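Local coordinates for protein glycine oxidase (Bacillus cereus ATCC 14579, PDB 7CYX) that probably catalyses the FAD-dependent oxidation of glycine by oxygen to glyoxylate, ammonium and hydrogen peroxide, a step linked to thiamine diphosphate biosynthesis, at residues A[230-234]-A[280-285]. Residues are numbered along the deposited sequence; the frame is centred on the assembly and turned at random.
Sequences GEVVA and SITSIL
Helix-on-sheet packing in a DAO-family flavoprotein: residues 280-285 of helix 278-291 lie across strand 225-236 of the large mixed sheet, on the face turned away from the flavin. Residues 230-234 are extended and residues 280-285 alpha-helical, with Ile284 N hydrogen-bonded to Ser280 O at 2.8 Å. The segment axes approach to 8.6 Å and cross at -62°; the nearest CA pairs are Glu231 with Ser280 and Val233 with Ile281, 7.0 Å each. Val233, with the largest area covered, points its CA-to-CB bond toward the helix and packs (chi1 t) against three residues: Val233 CG2 lies 4.2 Å from Ile281 CG1, Val233 CG1 4.2 Å from Leu285 CD2, and Val233 CB 4.5 Å from Ile284 CG2. Ile284 (chi1 m, chi2 t) points at the strand between Val233 and Glu231, its CD1 reaching 3.3 Å from Glu231 O. Val232, pointing away from the helix, touches FAD, so the strand separates the helix from the cofactor. The buried carboxylate of Glu231 is well satisfied: OE1 meets Lys268 in a salt bridge and Thr266 in a hydrogen bond, while OE2 accepts from Gln277 N just before the helix. Glu231, chi1 m, extends toward the N-terminal part of the helix, where Ser280 OG (chi1 m) also donates a 2.8 Å hydrogen bond to Glu231 OE1.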
# COMPACT_ATOMS: atom_id res chain seq x y z
N GLY A 230 -15.19 15.25 10.71
CA GLY A 230 -14.57 15.91 9.56
C GLY A 230 -14.83 15.13 8.29
O GLY A 230 -14.68 13.90 8.31
N GLU A 231 -15.27 15.85 7.24
CA GLU A 231 -15.63 15.27 5.97
C GLU A 231 -14.52 15.60 4.99
O GLU A 231 -14.03 16.72 5.01
CB GLU A 231 -16.94 15.86 5.44
CG GLU A 231 -18.18 15.32 6.11
CD GLU A 231 -19.31 16.32 6.25
OE1 GLU A 231 -19.06 17.39 6.85
OE2 GLU A 231 -20.42 16.04 5.74
N VAL A 232 -14.14 14.60 4.18
CA VAL A 232 -13.09 14.77 3.20
C VAL A 232 -13.46 14.09 1.88
O VAL A 232 -14.28 13.17 1.83
CB VAL A 232 -11.71 14.36 3.75
CG1 VAL A 232 -11.76 13.86 5.18
CG2 VAL A 232 -10.99 13.38 2.84
N VAL A 233 -12.86 14.60 0.81
CA VAL A 233 -13.08 14.20 -0.57
C VAL A 233 -11.75 13.75 -1.16
O VAL A 233 -10.69 14.25 -0.76
CB VAL A 233 -13.68 15.38 -1.36
CG1 VAL A 233 -13.36 15.31 -2.83
CG2 VAL A 233 -15.17 15.53 -1.12
N ALA A 234 -11.80 12.80 -2.09
CA ALA A 234 -10.60 12.30 -2.77
C ALA A 234 -10.85 12.25 -4.27
O ALA A 234 -11.90 11.80 -4.72
CB ALA A 234 -10.23 10.92 -2.25
N SER A 280 -21.17 20.07 2.38
CA SER A 280 -19.77 19.87 2.73
C SER A 280 -18.98 19.50 1.48
O SER A 280 -17.91 20.06 1.23
CB SER A 280 -19.63 18.81 3.78
OG SER A 280 -20.15 19.25 5.02
N ILE A 281 -19.51 18.56 0.68
CA ILE A 281 -18.84 18.15 -0.55
C ILE A 281 -18.62 19.39 -1.44
O ILE A 281 -17.54 19.56 -1.99
CB ILE A 281 -19.60 17.05 -1.31
CG1 ILE A 281 -19.35 15.65 -0.74
CG2 ILE A 281 -19.27 17.10 -2.79
CD1 ILE A 281 -20.15 14.55 -1.42
N THR A 282 -19.68 20.20 -1.59
CA THR A 282 -19.72 21.38 -2.48
C THR A 282 -18.79 22.47 -1.95
O THR A 282 -18.10 23.15 -2.71
CB THR A 282 -21.11 22.02 -2.54
OG1 THR A 282 -22.08 21.03 -2.88
CG2 THR A 282 -21.18 23.16 -3.53
N SER A 283 -18.88 22.70 -0.64
CA SER A 283 -18.08 23.70 0.02
C SER A 283 -16.59 23.34 -0.13
O SER A 283 -15.76 24.20 -0.47
CB SER A 283 -18.52 23.83 1.45
OG SER A 283 -17.79 24.83 2.12
N ILE A 284 -16.26 22.06 0.05
CA ILE A 284 -14.86 21.63 0.04
C ILE A 284 -14.29 21.78 -1.36
O ILE A 284 -13.16 22.26 -1.53
CB ILE A 284 -14.71 20.18 0.50
CG1 ILE A 284 -14.89 20.07 2.02
CG2 ILE A 284 -13.38 19.62 0.03
CD1 ILE A 284 -15.06 18.64 2.50
N LEU A 285 -15.04 21.32 -2.35
CA LEU A 285 -14.55 21.31 -3.70
C LEU A 285 -14.43 22.74 -4.25
O LEU A 285 -13.47 23.06 -4.96
CB LEU A 285 -15.44 20.41 -4.56
CG LEU A 285 -15.04 18.93 -4.64
CD1 LEU A 285 -16.06 18.12 -5.42
CD2 LEU A 285 -13.67 18.75 -5.26